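PDB 4GL3: putative glucoamylase from Bacteroides uniformis, which probably hydrolyses glucosidic bonds in oligo- or polysaccharides. Local coordinates for residues Ile333-Glu338 against Ile385-Asn390; Gly247-Thr252 against Lys299-Thr304. All coordinates share one frame; numbering follows the deposited sequence.

Contact 1: residues Ile333-Glu338 against Ile385-Asn390; sequences IPYAPE and IVMIEN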
ATOM      1  N   ILE A 333       4.398 -12.179   1.244  1.00 29.81           N
ATOM      2  CA  ILE A 333       4.506 -13.266   2.230  1.00 30.85           C
ATOM      3  C   ILE A 333       3.178 -13.995   2.546  1.00 31.14           C
ATOM      4  O   ILE A 333       3.186 -15.208   2.582  1.00 32.84           O
ATOM      5  CB  ILE A 333       5.283 -12.835   3.530  1.00 29.58           C
ATOM      6  CG1 ILE A 333       5.571 -14.053   4.455  1.00 34.40           C
ATOM      7  CG2 ILE A 333       4.589 -11.680   4.252  1.00 27.19           C
ATOM      8  CD1 ILE A 333       6.749 -13.843   5.416  1.00 33.77           C
ATOM      9  N   PRO A 334       2.031 -13.291   2.689  1.00 30.42           N
ATOM     10  CA  PRO A 334       0.874 -14.136   2.976  1.00 31.46           C
ATOM     11  C   PRO A 334       0.431 -14.947   1.786  1.00 33.92           C
ATOM     12  O   PRO A 334      -0.319 -15.864   1.938  1.00 35.37           O
ATOM     13  CB  PRO A 334      -0.216 -13.167   3.360  1.00 32.45           C
ATOM     14  CG  PRO A 334       0.229 -11.824   2.866  1.00 35.74           C
ATOM     15  CD  PRO A 334       1.706 -11.856   2.695  1.00 31.31           C
ATOM     16  N   TYR A 335       0.899 -14.609   0.603  1.00 31.44           N
ATOM     17  CA  TYR A 335       0.444 -15.297  -0.598  1.00 34.35           C
ATOM     18  C   TYR A 335       1.327 -16.477  -0.976  1.00 34.51           C
ATOM     19  O   TYR A 335       0.827 -17.416  -1.557  1.00 35.62           O
ATOM     20  CB  TYR A 335       0.364 -14.328  -1.761  1.00 32.05           C
ATOM     21  CG  TYR A 335      -0.354 -13.047  -1.468  1.00 29.95           C
ATOM     22  CD1 TYR A 335      -1.558 -13.045  -0.785  1.00 31.09           C
ATOM     23  CD2 TYR A 335       0.143 -11.818  -1.934  1.00 30.97           C
ATOM     24  CE1 TYR A 335      -2.247 -11.866  -0.544  1.00 31.53           C
ATOM     25  CE2 TYR A 335      -0.555 -10.631  -1.696  1.00 31.23           C
ATOM     26  CZ  TYR A 335      -1.747 -10.670  -1.004  1.00 29.21           C
ATOM     27  OH  TYR A 335      -2.470  -9.524  -0.809  1.00 28.68           O
ATOM     28  N   ALA A 336       2.619 -16.433  -0.656  1.00 37.12           N
ATOM     29  CA  ALA A 336       3.533 -17.542  -0.948  1.00 38.96           C
ATOM     30  C   ALA A 336       4.602 -17.553   0.132  1.00 38.88           C
ATOM     31  O   ALA A 336       5.765 -17.190  -0.119  1.00 36.82           O
ATOM     32  CB  ALA A 336       4.148 -17.381  -2.330  1.00 37.06           C
ATOM     33  N   PRO A 337       4.217 -17.957   1.358  1.00 37.05           N
ATOM     34  CA  PRO A 337       5.117 -17.674   2.500  1.00 37.34           C
ATOM     35  C   PRO A 337       6.508 -18.311   2.432  1.00 36.71           C
ATOM     36  O   PRO A 337       7.516 -17.660   2.757  1.00 37.12           O
ATOM     37  CB  PRO A 337       4.315 -18.125   3.736  1.00 40.33           C
ATOM     38  CG  PRO A 337       3.121 -18.865   3.234  1.00 39.61           C
ATOM     39  CD  PRO A 337       2.920 -18.523   1.779  1.00 38.09           C
ATOM     40  N   GLU A 338       6.583 -19.556   1.989  1.00 36.76           N
ATOM     41  CA  GLU A 338       7.873 -20.253   1.926  1.00 44.97           C
ATOM     42  C   GLU A 338       8.810 -19.573   0.931  1.00 44.67           C
ATOM     43  O   GLU A 338      10.023 -19.436   1.184  1.00 39.92           O
ATOM     44  CB  GLU A 338       7.687 -21.731   1.536  1.00 49.84           C
ATOM     45  CG  GLU A 338       6.867 -22.556   2.531  1.00 64.45           C
ATOM     46  CD  GLU A 338       5.325 -22.450   2.392  1.00 80.75           C
ATOM     47  OE1 GLU A 338       4.756 -21.704   1.525  1.00 64.82           O
ATOM     48  OE2 GLU A 338       4.657 -23.138   3.198  1.00 86.37           O
ATOM     49  N   ILE A 385       6.324  -4.209   6.596  1.00 24.59           N
ATOM     50  CA  ILE A 385       5.954  -4.337   8.018  1.00 26.05           C
ATOM     51  C   ILE A 385       4.566  -4.953   8.108  1.00 27.49           C
ATOM     52  O   ILE A 385       4.327  -5.907   8.851  1.00 33.04           O
ATOM     53  CB  ILE A 385       5.905  -2.978   8.779  1.00 29.59           C
ATOM     54  CG1 ILE A 385       7.233  -2.266   8.769  1.00 33.23           C
ATOM     55  CG2 ILE A 385       5.498  -3.192  10.256  1.00 28.03           C
ATOM     56  CD1 ILE A 385       7.143  -0.791   9.141  1.00 28.93           C
ATOM     57  N   VAL A 386       3.625  -4.379   7.360  1.00 27.27           N
ATOM     58  CA  VAL A 386       2.218  -4.697   7.537  1.00 23.89           C
ATOM     59  C   VAL A 386       1.828  -6.051   6.979  1.00 26.81           C
ATOM     60  O   VAL A 386       1.028  -6.747   7.574  1.00 29.23           O
ATOM     61  CB  VAL A 386       1.305  -3.561   6.942  1.00 23.98           C
ATOM     62  CG1 VAL A 386      -0.161  -3.991   6.964  1.00 23.98           C
ATOM     63  CG2 VAL A 386       1.493  -2.277   7.732  1.00 24.70           C
HETATM   64  N   MSE A 387       2.373  -6.445   5.830  1.00 29.23           N
HETATM   65  CA  MSE A 387       1.987  -7.727   5.219  1.00 27.65           C
HETATM   66  C   MSE A 387       2.645  -8.874   5.957  1.00 28.14           C
HETATM   67  O   MSE A 387       2.047  -9.931   6.085  1.00 29.28           O
HETATM   68  CB  MSE A 387       2.304  -7.770   3.705  1.00 26.53           C
HETATM   69  CG  MSE A 387       1.515  -6.734   2.883  1.00 27.57           C
HETATM   70 SE   MSE A 387      -0.418  -6.970   2.939  0.75 27.66          SE
HETATM   71  CE  MSE A 387      -0.725  -8.253   1.525  1.00 31.83           C
ATOM     72  N   ILE A 388       3.840  -8.656   6.515  1.00 27.76           N
ATOM     73  CA  ILE A 388       4.427  -9.640   7.412  1.00 28.56           C
ATOM     74  C   ILE A 388       3.453  -9.829   8.555  1.00 33.06           C
ATOM     75  O   ILE A 388       3.114 -10.968   8.902  1.00 33.81           O
ATOM     76  CB  ILE A 388       5.842  -9.267   7.935  1.00 29.32           C
ATOM     77  CG1 ILE A 388       6.891  -9.426   6.809  1.00 31.54           C
ATOM     78  CG2 ILE A 388       6.225 -10.105   9.181  1.00 25.45           C
ATOM     79  CD1 ILE A 388       8.247  -8.790   7.134  1.00 30.78           C
ATOM     80  N   GLU A 389       2.940  -8.743   9.124  1.00 29.42           N
ATOM     81  CA  GLU A 389       2.036  -8.951  10.251  1.00 31.33           C
ATOM     82  C   GLU A 389       0.724  -9.675   9.844  1.00 29.81           C
ATOM     83  O   GLU A 389       0.229 -10.532  10.593  1.00 34.37           O
ATOM     84  CB  GLU A 389       1.675  -7.628  10.955  1.00 27.55           C
ATOM     85  CG  GLU A 389       0.970  -7.829  12.277  1.00 31.05           C
ATOM     86  CD  GLU A 389       1.812  -8.651  13.243  1.00 34.83           C
ATOM     87  OE1 GLU A 389       3.041  -8.398  13.260  1.00 30.66           O
ATOM     88  OE2 GLU A 389       1.249  -9.515  13.963  1.00 34.38           O
ATOM     89  N   ASN A 390       0.133  -9.282   8.717  1.00 27.29           N
ATOM     90  CA  ASN A 390      -1.035  -9.982   8.222  1.00 31.56           C
ATOM     91  C   ASN A 390      -0.789 -11.490   8.067  1.00 31.88           C
ATOM     92  O   ASN A 390      -1.633 -12.293   8.459  1.00 37.42           O
ATOM     93  CB  ASN A 390      -1.539  -9.389   6.908  1.00 27.76           C
ATOM     94  CG  ASN A 390      -2.367  -8.139   7.121  1.00 33.59           C
ATOM     95  OD1 ASN A 390      -2.987  -7.995   8.186  1.00 28.58           O
ATOM     96  ND2 ASN A 390      -2.392  -7.221   6.106  1.00 25.03           N
TER
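I333, P334 and Y335 pack against M387 and I388 in a buried apolar contact, where the link between helix 326-331 and helix 337-349 passes the flank of helix 378-393. Backbones come nearest at I333 and I388, whose CA atoms are 6.3 Å apart. I333 presents its CG2 branch: this methyl lies 3.6 Å from M387 O and also meets I388, its CG2 standing 4.1 Å from I388 CG1. P334 adds its ring, with CD against the same carbonyl oxygen and CG 3.9 Å from M387 CE. The reach of M387, a selenomethionine, comes from bends at both outer torsions (chi2 -62°, chi3 -86°), which fold the chain so that the terminal methyl CE points to P334 and Y335. There CE approaches the Y335 ring obliquely, 3.6 Å from Y335 CZ, and comes closer still to the hydroxyl, 3.2 Å from Y335 OH. P334 CG sits over one face of that ring near its rim, so the methyl, the proline and the tyrosine all touch one another. Helix 15-27 extends the apolar layer, M19 touching I333 and V22 touching I388, while M275 and T279 of helix 271-288 pack on Y335. A linker laid against a neighbouring helix is consistent with the (alpha/alpha)6 toroid of six-hairpin glycosidases. Across the contact the fit rests on shape and van der Waals contact alone; the buried Y335 hydroxyl bonds instead to T252 O, so it can accept a methyl as neighbour without losing a polar partner.

Contact 2: residues Gly247-Thr252 against Lys299-Thr304; sequences GPLFFT and KCWGLT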
ATOM      1  N   GLY A 247       1.524  -7.103 -13.984  1.00 31.37           N
ATOM      2  CA  GLY A 247       2.096  -5.821 -13.646  1.00 28.48           C
ATOM      3  C   GLY A 247       3.110  -5.926 -12.511  1.00 28.96           C
ATOM      4  O   GLY A 247       3.456  -7.012 -12.048  1.00 28.84           O
ATOM      5  N   PRO A 248       3.609  -4.782 -12.072  1.00 27.54           N
ATOM      6  CA  PRO A 248       4.427  -4.703 -10.850  1.00 28.24           C
ATOM      7  C   PRO A 248       3.710  -5.361  -9.652  1.00 27.63           C
ATOM      8  O   PRO A 248       2.462  -5.219  -9.473  1.00 25.54           O
ATOM      9  CB  PRO A 248       4.586  -3.203 -10.614  1.00 29.35           C
ATOM     10  CG  PRO A 248       4.069  -2.512 -11.854  1.00 38.15           C
ATOM     11  CD  PRO A 248       3.169  -3.465 -12.576  1.00 28.04           C
ATOM     12  N   LEU A 249       4.477  -6.093  -8.843  1.00 28.04           N
ATOM     13  CA  LEU A 249       3.878  -6.945  -7.780  1.00 26.71           C
ATOM     14  C   LEU A 249       3.179  -6.129  -6.688  1.00 28.53           C
ATOM     15  O   LEU A 249       2.310  -6.672  -6.002  1.00 27.27           O
ATOM     16  CB  LEU A 249       4.874  -7.982  -7.213  1.00 27.95           C
ATOM     17  CG  LEU A 249       4.284  -9.179  -6.442  1.00 31.25           C
ATOM     18  CD1 LEU A 249       3.129  -9.909  -7.171  1.00 27.11           C
ATOM     19  CD2 LEU A 249       5.400 -10.142  -6.093  1.00 30.22           C
ATOM     20  N   PHE A 250       3.496  -4.830  -6.546  1.00 25.56           N
ATOM     21  CA  PHE A 250       2.813  -4.037  -5.518  1.00 25.46           C
ATOM     22  C   PHE A 250       1.293  -3.902  -5.743  1.00 25.78           C
ATOM     23  O   PHE A 250       0.577  -3.495  -4.830  1.00 23.44           O
ATOM     24  CB  PHE A 250       3.445  -2.639  -5.307  1.00 27.80           C
ATOM     25  CG  PHE A 250       2.962  -1.569  -6.298  1.00 25.52           C
ATOM     26  CD1 PHE A 250       3.566  -1.450  -7.554  1.00 28.51           C
ATOM     27  CD2 PHE A 250       1.925  -0.706  -5.973  1.00 26.00           C
ATOM     28  CE1 PHE A 250       3.167  -0.454  -8.462  1.00 28.71           C
ATOM     29  CE2 PHE A 250       1.529   0.309  -6.876  1.00 25.69           C
ATOM     30  CZ  PHE A 250       2.134   0.413  -8.117  1.00 24.04           C
ATOM     31  N   PHE A 251       0.805  -4.207  -6.948  1.00 23.29           N
ATOM     32  CA  PHE A 251      -0.627  -4.259  -7.168  1.00 27.11           C
ATOM     33  C   PHE A 251      -1.333  -5.257  -6.192  1.00 28.92           C
ATOM     34  O   PHE A 251      -2.504  -5.082  -5.902  1.00 27.66           O
ATOM     35  CB  PHE A 251      -0.974  -4.663  -8.610  1.00 28.56           C
ATOM     36  CG  PHE A 251      -0.626  -3.635  -9.699  1.00 28.77           C
ATOM     37  CD1 PHE A 251      -0.092  -2.387  -9.414  1.00 26.53           C
ATOM     38  CD2 PHE A 251      -0.850  -3.971 -11.048  1.00 27.21           C
ATOM     39  CE1 PHE A 251       0.189  -1.482 -10.434  1.00 23.49           C
ATOM     40  CE2 PHE A 251      -0.569  -3.085 -12.062  1.00 30.15           C
ATOM     41  CZ  PHE A 251      -0.079  -1.821 -11.750  1.00 27.41           C
ATOM     42  N   THR A 252      -0.617  -6.266  -5.682  1.00 26.75           N
ATOM     43  CA  THR A 252      -1.192  -7.232  -4.694  1.00 26.36           C
ATOM     44  C   THR A 252      -1.022  -6.774  -3.245  1.00 26.18           C
ATOM     45  O   THR A 252      -1.395  -7.502  -2.323  1.00 27.37           O
ATOM     46  CB  THR A 252      -0.567  -8.631  -4.852  1.00 28.82           C
ATOM     47  OG1 THR A 252       0.804  -8.592  -4.404  1.00 26.67           O
ATOM     48  CG2 THR A 252      -0.672  -9.075  -6.322  1.00 28.72           C
ATOM     49  N   LYS A 299      15.962 -17.715  -4.941  1.00 44.70           N
ATOM     50  CA  LYS A 299      16.377 -16.972  -3.756  1.00 45.95           C
ATOM     51  C   LYS A 299      16.254 -15.490  -3.993  1.00 45.81           C
ATOM     52  O   LYS A 299      16.260 -14.719  -3.064  1.00 49.03           O
ATOM     53  CB  LYS A 299      17.827 -17.325  -3.421  1.00 51.77           C
ATOM     54  CG  LYS A 299      17.973 -18.783  -3.033  1.00 52.49           C
ATOM     55  CD  LYS A 299      19.120 -19.019  -2.069  1.00 61.31           C
ATOM     56  CE  LYS A 299      19.072 -20.438  -1.509  1.00 68.53           C
ATOM     57  NZ  LYS A 299      17.692 -20.759  -1.017  1.00 65.75           N
ATOM     58  N   CYS A 300      16.122 -15.096  -5.250  1.00 44.28           N
ATOM     59  CA  CYS A 300      16.261 -13.719  -5.628  1.00 42.44           C
ATOM     60  C   CYS A 300      15.250 -13.392  -6.731  1.00 41.06           C
ATOM     61  O   CYS A 300      15.539 -13.521  -7.922  1.00 39.51           O
ATOM     62  CB  CYS A 300      17.696 -13.506  -6.078  1.00 48.24           C
ATOM     63  SG  CYS A 300      18.106 -11.792  -6.309  1.00 51.30           S
ATOM     64  N   TRP A 301      14.046 -13.026  -6.287  1.00 39.15           N
ATOM     65  CA  TRP A 301      12.914 -12.720  -7.161  1.00 36.30           C
ATOM     66  C   TRP A 301      12.121 -11.575  -6.587  1.00 34.61           C
ATOM     67  O   TRP A 301      12.246 -11.259  -5.397  1.00 32.92           O
ATOM     68  CB  TRP A 301      11.987 -13.929  -7.320  1.00 34.93           C
ATOM     69  CG  TRP A 301      11.325 -14.428  -6.059  1.00 34.40           C
ATOM     70  CD1 TRP A 301      11.860 -15.283  -5.141  1.00 35.93           C
ATOM     71  CD2 TRP A 301       9.989 -14.129  -5.587  1.00 32.36           C
ATOM     72  NE1 TRP A 301      10.952 -15.530  -4.128  1.00 34.16           N
ATOM     73  CE2 TRP A 301       9.804 -14.831  -4.374  1.00 32.92           C
ATOM     74  CE3 TRP A 301       8.952 -13.325  -6.057  1.00 33.52           C
ATOM     75  CZ2 TRP A 301       8.625 -14.771  -3.652  1.00 32.85           C
ATOM     76  CZ3 TRP A 301       7.794 -13.252  -5.333  1.00 32.20           C
ATOM     77  CH2 TRP A 301       7.636 -13.970  -4.143  1.00 31.86           C
ATOM     78  N   GLY A 302      11.306 -10.969  -7.453  1.00 34.08           N
ATOM     79  CA  GLY A 302      10.349  -9.945  -7.065  1.00 32.10           C
ATOM     80  C   GLY A 302      10.595  -8.672  -7.843  1.00 34.91           C
ATOM     81  O   GLY A 302      11.540  -7.930  -7.550  1.00 30.73           O
ATOM     82  N   LEU A 303       9.727  -8.413  -8.825  1.00 32.91           N
ATOM     83  CA  LEU A 303       9.771  -7.191  -9.642  1.00 29.97           C
ATOM     84  C   LEU A 303       8.563  -6.274  -9.368  1.00 27.87           C
ATOM     85  O   LEU A 303       7.394  -6.685  -9.469  1.00 30.81           O
ATOM     86  CB  LEU A 303       9.807  -7.566 -11.131  1.00 32.53           C
ATOM     87  CG  LEU A 303      10.963  -8.447 -11.614  1.00 37.08           C
ATOM     88  CD1 LEU A 303      10.747  -8.844 -13.073  1.00 34.88           C
ATOM     89  CD2 LEU A 303      12.304  -7.755 -11.402  1.00 35.79           C
ATOM     90  N   THR A 304       8.867  -5.027  -9.005  1.00 26.11           N
ATOM     91  CA  THR A 304       7.871  -3.999  -8.780  1.00 26.07           C
ATOM     92  C   THR A 304       8.508  -2.598  -8.972  1.00 26.39           C
ATOM     93  O   THR A 304       9.726  -2.466  -9.164  1.00 27.99           O
ATOM     94  CB  THR A 304       7.270  -4.152  -7.386  1.00 26.29           C
ATOM     95  OG1 THR A 304       6.083  -3.376  -7.286  1.00 30.18           O
ATOM     96  CG2 THR A 304       8.265  -3.721  -6.260  1.00 24.81           C
TER
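The backbones of P248 and T304 draw to 4.1 Å between CA atoms, and beside them L249 N donates to L303 O at 3.0 Å, a fairly straight bond (159°) that lies in the carbonyl plane. A second bond takes the next amide: F250 N gives its hydrogen to T304 OG1 at 3.1 Å. T304 can accept it because OG1 is anti to its own backbone N (chi1 -166°), which points the hydroxyl at the 247-252 chain. The same oxygen lies in the plane of the F250 ring, at its edge, 3.2 Å from F250 CD1, and it also rests on P248 CB. An alanine at T304 would probably leave the F250 amide without this acceptor and open a gap beside the phenyl edge. Behind these bonds 248-252 coils in two overlapping turns, F251 N to P248 O and T252 N to L249 O, the latter carbonyl also receiving T252 OG1 at 2.9 Å. Both segments lie in loops of a probable (alpha/alpha)6 toroid, one before helix 271-288, the other after it and leading into strand 305-306. The F250 side chain comes within about 3 Å of a bound Tris molecule, probably from the crystallisation liquor; such molecules often mark pockets, so this loop may border one. F250 and F251 both touch E195. F251 CD1 lies over one face of the F250 ring. Farther along, L249 extends CD2 to the edge of the W301 indole, 4.0 Å from W301 CZ3, while W301 NE1 bonds to Y339 O in helix 337-349.

Following the chain from the N terminus, contact 2 comes first: its segments close a loop of 46 intervening residues that carries helix 271-288. After T304 the chain runs through strands 305-306 and 313-314 and helix 326-331 before contact 1 opens at I333, closing a second loop of equal length that contains most of helix 337-349 and the start of helix 378-393. The two loops are in series, neither nested nor crossed. Their centres lie about 13 Å apart, and the contacts touch through the tyrosine of contact 1 and the end of 247-252. Together they tie the loop before helix 271-288 to that helix and to helices 337-349 and 378-393.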